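Local coordinates for nucleoid-associated protein HP_0035 (Helicobacter pylori, PDB 3F42) that probably binds DNA as a homodimer and alters its conformation, with possible roles in nucleoid organization, DNA protection and gene regulation, at the interface of chains A and B and the interface of chains A and C. Coordinates in Å, arbitrary orientation; residue numbers count along the deposited sequence, not the author numbering. Chains: chain A/B/C, protein HP0035.

Contact 1: the interface of chains A and B. Residues chain A 19, 22-23, 26, 85, 88-89, 92; chain B 4-6, 8-9, 12.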
loop_
_atom_site.group_PDB
_atom_site.type_symbol
_atom_site.label_atom_id
_atom_site.label_comp_id
_atom_site.label_asym_id
_atom_site.label_seq_id
_atom_site.Cartn_x
_atom_site.Cartn_y
_atom_site.Cartn_z
ATOM N N PHE A 19 -7.858 1.004 3.458
ATOM C CA PHE A 19 -8.474 1.217 2.156
ATOM C C PHE A 19 -9.565 0.142 1.908
ATOM O O PHE A 19 -10.691 0.458 1.467
ATOM C CB PHE A 19 -7.413 1.173 1.051
ATOM C CG PHE A 19 -7.940 1.515 -0.293
ATOM C CD1 PHE A 19 -7.901 2.827 -0.743
ATOM C CD2 PHE A 19 -8.558 0.556 -1.081
ATOM C CE1 PHE A 19 -8.423 3.173 -1.976
ATOM C CE2 PHE A 19 -9.107 0.891 -2.328
ATOM C CZ PHE A 19 -9.048 2.192 -2.783
ATOM N N LEU A 22 -12.665 0.684 4.095
ATOM C CA LEU A 22 -13.446 1.765 3.526
ATOM C C LEU A 22 -14.191 1.383 2.271
ATOM O O LEU A 22 -15.342 1.833 2.091
ATOM C CB LEU A 22 -12.602 3.017 3.287
ATOM C CG LEU A 22 -12.096 3.713 4.560
ATOM C CD1 LEU A 22 -11.077 4.782 4.172
ATOM C CD2 LEU A 22 -13.245 4.327 5.353
ATOM N N GLU A 23 -13.562 0.601 1.393
ATOM C CA GLU A 23 -14.236 0.202 0.163
ATOM C C GLU A 23 -15.447 -0.683 0.474
ATOM O O GLU A 23 -16.488 -0.586 -0.201
ATOM C CB GLU A 23 -13.327 -0.527 -0.837
ATOM C CG GLU A 23 -12.454 0.320 -1.743
ATOM C CD GLU A 23 -13.238 1.282 -2.684
ATOM O OE1 GLU A 23 -14.126 2.025 -2.187
ATOM O OE2 GLU A 23 -12.917 1.312 -3.888
ATOM N N ASN A 26 -18.084 1.662 1.551
ATOM C CA ASN A 26 -18.599 2.378 0.384
ATOM C C ASN A 26 -19.586 1.505 -0.396
ATOM O O ASN A 26 -20.617 1.999 -0.865
ATOM C CB ASN A 26 -17.481 2.770 -0.570
ATOM C CG ASN A 26 -16.630 3.876 -0.037
ATOM O OD1 ASN A 26 -17.084 4.704 0.767
ATOM N ND2 ASN A 26 -15.365 3.904 -0.470
ATOM N N ARG A 85 -15.744 10.075 -3.355
ATOM C CA ARG A 85 -14.504 9.291 -3.475
ATOM C C ARG A 85 -13.220 10.145 -3.448
ATOM O O ARG A 85 -12.186 9.713 -2.915
ATOM C CB ARG A 85 -14.555 8.368 -4.673
ATOM C CG ARG A 85 -15.624 7.262 -4.442
ATOM C CD ARG A 85 -15.694 6.275 -5.630
ATOM N NE ARG A 85 -14.482 5.439 -5.760
ATOM C CZ ARG A 85 -14.242 4.358 -5.026
ATOM N NH1 ARG A 85 -15.124 3.965 -4.071
ATOM N NH2 ARG A 85 -13.120 3.663 -5.222
ATOM N N LEU A 88 -12.880 11.158 0.278
ATOM C CA LEU A 88 -12.358 10.062 1.046
ATOM C C LEU A 88 -10.857 9.826 0.858
ATOM O O LEU A 88 -10.160 9.513 1.831
ATOM C CB LEU A 88 -13.144 8.795 0.700
ATOM C CG LEU A 88 -13.012 7.629 1.675
ATOM C CD1 LEU A 88 -13.486 8.030 3.054
ATOM C CD2 LEU A 88 -13.857 6.475 1.090
ATOM N N ALA A 89 -10.347 9.988 -0.365
ATOM C CA ALA A 89 -8.901 9.879 -0.607
ATOM C C ALA A 89 -8.153 10.928 0.210
ATOM O O ALA A 89 -7.175 10.621 0.901
ATOM C CB ALA A 89 -8.576 10.062 -2.078
HETATM N N MSE A 92 -8.652 10.174 4.116
HETATM C CA MSE A 92 -7.950 9.000 4.602
HETATM C C MSE A 92 -6.475 9.354 4.858
HETATM O O MSE A 92 -5.920 9.052 5.934
HETATM C CB MSE A 92 -8.060 7.828 3.621
HETATM C CG MSE A 92 -7.290 6.674 4.134
HETATM SE SE MSE A 92 -7.318 5.138 3.020
HETATM C CE MSE A 92 -5.417 4.682 3.196
ATOM N N ASP B 4 -8.656 10.630 -6.713
ATOM C CA ASP B 4 -9.818 10.025 -6.104
ATOM C C ASP B 4 -9.461 8.685 -5.440
ATOM O O ASP B 4 -8.285 8.250 -5.474
ATOM C CB ASP B 4 -10.984 9.893 -7.116
ATOM C CG ASP B 4 -10.652 8.983 -8.291
ATOM O OD1 ASP B 4 -9.827 8.058 -8.116
ATOM O OD2 ASP B 4 -11.240 9.206 -9.385
ATOM N N PHE B 5 -10.449 8.045 -4.813
ATOM C CA PHE B 5 -10.143 6.870 -3.960
ATOM C C PHE B 5 -9.636 5.747 -4.848
ATOM O O PHE B 5 -8.740 5.002 -4.463
ATOM C CB PHE B 5 -11.401 6.436 -3.211
ATOM C CG PHE B 5 -11.126 5.727 -1.904
ATOM C CD1 PHE B 5 -10.318 6.315 -0.920
ATOM C CD2 PHE B 5 -11.702 4.504 -1.643
ATOM C CE1 PHE B 5 -10.082 5.659 0.282
ATOM C CE2 PHE B 5 -11.454 3.819 -0.432
ATOM C CZ PHE B 5 -10.648 4.406 0.535
ATOM N N SER B 6 -10.207 5.632 -6.048
ATOM C CA SER B 6 -9.726 4.580 -6.954
ATOM C C SER B 6 -8.258 4.768 -7.346
ATOM O O SER B 6 -7.466 3.798 -7.337
ATOM C CB SER B 6 -10.640 4.503 -8.170
ATOM O OG SER B 6 -11.894 3.998 -7.765
ATOM N N LEU B 8 -6.031 6.354 -5.539
ATOM C CA LEU B 8 -5.242 6.066 -4.344
ATOM C C LEU B 8 -5.031 4.570 -4.169
ATOM O O LEU B 8 -3.926 4.139 -3.826
ATOM C CB LEU B 8 -5.898 6.661 -3.088
ATOM C CG LEU B 8 -5.305 6.320 -1.707
ATOM C CD1 LEU B 8 -3.821 6.738 -1.655
ATOM C CD2 LEU B 8 -6.116 7.012 -0.560
ATOM N N GLY B 9 -6.076 3.781 -4.405
ATOM C CA GLY B 9 -5.961 2.324 -4.269
ATOM C C GLY B 9 -4.978 1.763 -5.288
ATOM O O GLY B 9 -4.188 0.858 -4.966
ATOM N N LEU B 12 -1.472 2.649 -4.079
ATOM C CA LEU B 12 -1.095 1.772 -2.966
ATOM C C LEU B 12 -0.709 0.391 -3.499
ATOM O O LEU B 12 0.308 -0.194 -3.066
ATOM C CB LEU B 12 -2.216 1.633 -1.941
ATOM C CG LEU B 12 -2.502 2.848 -1.051
ATOM C CD1 LEU B 12 -3.701 2.584 -0.090
ATOM C CD2 LEU B 12 -1.287 3.282 -0.229
HETATM O O HOH W 1 -13.103 6.866 -7.849
#
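The start of helix 5-27 of chain B plugs into the groove between helices 5-27 and 63-93 of chain A, a helix-end contact between two copies of this YbaB/EbfC protein. Aromatic packing carries it. B:Phe5 is the plug, its CG anti to the backbone N (chi1 -153°), and its ring is sandwiched. On one face lies the A:Phe19 ring, met tip to tip, with planes 15° apart and ring centroids 4.1 Å apart; CE1 of A:Phe19 sits over the centre. Over the centre of the opposite face hangs the methyl CD2 of A:Leu88, 3.7 Å from the B:Phe5 ring centroid. The A:Phe19 ring is itself covered on its other side by the helix backbone, its CZ lying 3.4 Å from B:Gly9 CA, while the carbonyl O of B:Phe5 meets its edge in plane.

Charged groups line the rim of the B:Phe5 ring. The A:Glu23 carboxylate stands nearly upright to it (81°) and sits at the ring's edge with CD in the ring plane, OE1 3.5 Å from B:Phe5 CD2. A:Arg85 holds that carboxylate end-on in a salt bridge, NH2 to A:Glu23 OE2 at 2.7 Å and NH1 to OE1 at 2.9 Å. OE1 also accepts from A:Asn26 ND2, so the second-shell amide further fixes the carboxylate's rotation. The guanidinium in turn lays one face against B:Phe5 CB.

A direct polar bond across the contact runs from A:Arg85 NH2, which donates to the hydroxyl OG of B:Ser6 at 2.8 Å. A water joins the same two residues, lying at the guanidinium edge 2.9 Å from A:Arg85 NE and within bonding distance of B:Ser6 OG.

Contact 2: the interface of chains A and C. Residues chain A 53-55, 60, 66, 70; chain C 53, 55, 60, 63, 66-67, 70-71, 74.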
loop_
_atom_site.group_PDB
_atom_site.type_symbol
_atom_site.label_atom_id
_atom_site.label_comp_id
_atom_site.label_asym_id
_atom_site.label_seq_id
_atom_site.Cartn_x
_atom_site.Cartn_y
_atom_site.Cartn_z
ATOM N N LEU A 53 -32.420 1.334 -11.272
ATOM C CA LEU A 53 -32.767 2.326 -12.305
ATOM C C LEU A 53 -34.266 2.136 -12.516
ATOM O O LEU A 53 -34.712 0.994 -12.783
ATOM C CB LEU A 53 -31.941 2.042 -13.565
ATOM C CG LEU A 53 -31.990 3.033 -14.727
ATOM C CD1 LEU A 53 -30.674 3.007 -15.492
ATOM C CD2 LEU A 53 -33.092 2.628 -15.658
ATOM N N GLN A 54 -35.046 3.206 -12.286
ATOM C CA GLN A 54 -36.513 3.153 -12.428
ATOM C C GLN A 54 -37.019 4.369 -13.196
ATOM O O GLN A 54 -36.638 5.512 -12.898
ATOM C CB GLN A 54 -37.221 3.048 -11.076
ATOM C CG GLN A 54 -36.953 1.697 -10.280
ATOM C CD GLN A 54 -37.413 0.407 -11.015
ATOM O OE1 GLN A 54 -38.463 0.387 -11.658
ATOM N NE2 GLN A 54 -36.618 -0.674 -10.902
ATOM N N ILE A 55 -37.856 4.082 -14.193
ATOM C CA ILE A 55 -38.340 5.084 -15.147
ATOM C C ILE A 55 -39.876 4.987 -15.127
ATOM O O ILE A 55 -40.415 3.884 -15.269
ATOM C CB ILE A 55 -37.823 4.765 -16.573
ATOM C CG1 ILE A 55 -36.294 4.764 -16.606
ATOM C CG2 ILE A 55 -38.418 5.760 -17.620
ATOM C CD1 ILE A 55 -35.692 4.117 -17.846
ATOM N N LEU A 60 -42.122 6.473 -21.397
ATOM C CA LEU A 60 -42.028 5.583 -22.579
ATOM C C LEU A 60 -42.676 6.233 -23.812
ATOM O O LEU A 60 -42.338 5.891 -24.945
ATOM C CB LEU A 60 -42.649 4.223 -22.292
ATOM C CG LEU A 60 -42.053 3.361 -21.177
ATOM C CD1 LEU A 60 -42.932 2.139 -21.006
ATOM C CD2 LEU A 60 -40.580 2.965 -21.428
HETATM N N MSE A 66 -37.107 11.221 -21.957
HETATM C CA MSE A 66 -36.572 10.114 -21.133
HETATM C C MSE A 66 -35.051 10.088 -21.113
HETATM O O MSE A 66 -34.426 9.969 -20.056
HETATM C CB MSE A 66 -37.081 8.770 -21.633
HETATM C CG MSE A 66 -36.730 7.714 -20.634
HETATM SE SE MSE A 66 -37.018 5.968 -21.474
HETATM C CE MSE A 66 -35.788 6.025 -22.956
ATOM N N LEU A 70 -32.704 10.738 -17.940
ATOM C CA LEU A 70 -31.718 9.707 -17.564
ATOM C C LEU A 70 -30.330 10.299 -17.457
ATOM O O LEU A 70 -29.631 10.103 -16.448
ATOM C CB LEU A 70 -31.700 8.549 -18.558
ATOM C CG LEU A 70 -32.861 7.573 -18.343
ATOM C CD1 LEU A 70 -33.060 6.735 -19.620
ATOM C CD2 LEU A 70 -32.594 6.636 -17.116
ATOM N N LEU C 53 -26.102 9.018 -24.578
ATOM C CA LEU C 53 -26.968 7.888 -24.218
ATOM C C LEU C 53 -28.011 7.761 -25.301
ATOM O O LEU C 53 -28.719 8.744 -25.633
ATOM C CB LEU C 53 -27.631 8.105 -22.825
ATOM C CG LEU C 53 -28.556 7.016 -22.217
ATOM C CD1 LEU C 53 -28.433 6.979 -20.682
ATOM C CD2 LEU C 53 -30.013 7.261 -22.578
ATOM N N ILE C 55 -31.057 5.030 -26.864
ATOM C CA ILE C 55 -31.910 3.844 -26.690
ATOM C C ILE C 55 -32.689 3.612 -27.970
ATOM O O ILE C 55 -33.367 4.501 -28.455
ATOM C CB ILE C 55 -32.876 4.033 -25.484
ATOM C CG1 ILE C 55 -32.054 4.351 -24.215
ATOM C CG2 ILE C 55 -33.818 2.798 -25.293
ATOM C CD1 ILE C 55 -32.909 4.920 -23.093
ATOM N N LEU C 60 -38.587 0.425 -25.982
ATOM C CA LEU C 60 -39.673 1.097 -25.264
ATOM C C LEU C 60 -40.828 0.157 -25.059
ATOM O O LEU C 60 -41.710 0.451 -24.251
ATOM C CB LEU C 60 -40.171 2.354 -25.999
ATOM C CG LEU C 60 -39.172 3.474 -26.260
ATOM C CD1 LEU C 60 -39.830 4.483 -27.194
ATOM C CD2 LEU C 60 -38.712 4.180 -24.984
ATOM N N LYS C 63 -40.002 -2.199 -20.860
ATOM C CA LYS C 63 -39.275 -1.315 -19.944
ATOM C C LYS C 63 -38.263 -2.066 -19.064
ATOM O O LYS C 63 -37.167 -1.561 -18.839
ATOM C CB LYS C 63 -40.222 -0.509 -19.064
ATOM C CG LYS C 63 -39.524 0.602 -18.326
ATOM C CD LYS C 63 -40.470 1.427 -17.418
ATOM C CE LYS C 63 -40.985 0.600 -16.234
ATOM N NZ LYS C 63 -41.807 1.482 -15.313
HETATM N N MSE C 66 -35.305 -2.954 -20.953
HETATM C CA MSE C 66 -34.631 -1.696 -21.280
HETATM C C MSE C 66 -33.772 -1.241 -20.077
HETATM O O MSE C 66 -32.617 -0.842 -20.235
HETATM C CB MSE C 66 -35.643 -0.591 -21.641
HETATM C CG MSE C 66 -34.960 0.683 -22.075
HETATM SE SE MSE C 66 -36.310 2.075 -22.260
HETATM C CE MSE C 66 -36.756 2.231 -20.395
ATOM N N GLN C 67 -34.358 -1.288 -18.885
ATOM C CA GLN C 67 -33.642 -0.830 -17.684
ATOM C C GLN C 67 -32.425 -1.729 -17.426
ATOM O O GLN C 67 -31.333 -1.240 -17.137
ATOM C CB GLN C 67 -34.573 -0.797 -16.467
ATOM C CG GLN C 67 -35.627 0.287 -16.577
ATOM C CD GLN C 67 -36.735 0.207 -15.533
ATOM O OE1 GLN C 67 -36.934 -0.812 -14.843
ATOM N NE2 GLN C 67 -37.451 1.290 -15.400
ATOM N N LEU C 70 -29.782 -0.857 -20.001
ATOM C CA LEU C 70 -29.215 0.427 -19.609
ATOM C C LEU C 70 -28.204 0.261 -18.476
ATOM O O LEU C 70 -27.079 0.726 -18.586
ATOM C CB LEU C 70 -30.273 1.451 -19.222
ATOM C CG LEU C 70 -31.010 2.108 -20.362
ATOM C CD1 LEU C 70 -32.308 2.734 -19.806
ATOM C CD2 LEU C 70 -30.109 3.194 -20.970
HETATM N N MSE C 71 -28.596 -0.418 -17.401
HETATM C CA MSE C 71 -27.617 -0.683 -16.327
HETATM C C MSE C 71 -26.353 -1.424 -16.788
HETATM O O MSE C 71 -25.238 -1.054 -16.382
HETATM C CB MSE C 71 -28.284 -1.390 -15.167
HETATM C CG MSE C 71 -29.287 -0.464 -14.495
HETATM SE SE MSE C 71 -29.961 -1.364 -12.887
HETATM C CE MSE C 71 -28.471 -1.950 -12.083
ATOM N N LEU C 74 -24.111 1.094 -18.859
ATOM C CA LEU C 74 -23.619 2.143 -17.973
ATOM C C LEU C 74 -22.538 1.569 -17.050
ATOM O O LEU C 74 -21.490 2.182 -16.883
ATOM C CB LEU C 74 -24.764 2.786 -17.167
ATOM C CG LEU C 74 -25.671 3.679 -18.077
ATOM C CD1 LEU C 74 -26.985 3.913 -17.326
ATOM C CD2 LEU C 74 -25.000 5.009 -18.411
#
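Strand 50-55 of chain A runs extended through A:Leu53, A:Gln54 and A:Ile55 and lies across the first turns of helix 63-92 of chain C, the long helix of this YbaB/EbfC-family fold.

C:Lys63 makes a hydrogen bond across. Its chain leaves with CG anti to the backbone N, bends at chi3 (68°) and sets the side-chain amine NZ 2.8 Å from the carbonyl O of A:Ile55. The approach is almost along the C=O axis, at 173°.

One turn on, C:Gln67 runs extended beneath the strand and ends beside its backbone, its NE2 3.1 Å from A:Ile55 N. As modelled, two N-H groups face each other; turning the amide over would offer OE1 to that N-H and bring the NH2 group towards the A:Leu53 carbonyl, so a flipped amide seems likely. The C:Gln67 stem is covered by A:Leu53, whose CD2 touches CG at 3.6 Å. A:Leu53 also slides antiparallel past C:Met71, its CB 3.8 Å from the selenomethionine CG.

A:Ile55 projects from the same side of the strand as A:Leu53, further along, into the apolar core. With CG1 anti to the carbonyl carbon it crosses C:Met66 at about a right angle, CD1 pressing tightly on the CE methyl at 3.3 Å; the twin pair A:Met66 and C:Ile55 crosses likewise. Both selenomethionines have CG anti to the backbone N and bend at chi3, so their tips meet around the two-fold axis, A:Met66 SE 3.9 Å from C:Met66 CE. The leucines at position 70 also meet, CD1 of A:Leu70 lying 4.1 Å from CD1 of C:Leu70. In the 3-10 helices 57-61, the CD1 methyl of C:Leu60 leans on the carbonyl O of A:Leu60.

Contact 1 and contact 2 sit about 30 Å apart, measured between the centres of their C-alpha atoms. No residue of chain A serves both, but helix 63-93 does: its first turns pack in contact 2 and its far end in contact 1. Chain A can therefore hold chain C through its strand and helix start while receiving the N-terminal start of chain B's helix 5-27 elsewhere. The protein is a homodimer; contact 2, with its apolar core of strand and helix side chains, is a plausible dimer interface, whereas contact 1 may join such dimers into the deposited tetramer, which the structure alone does not prove.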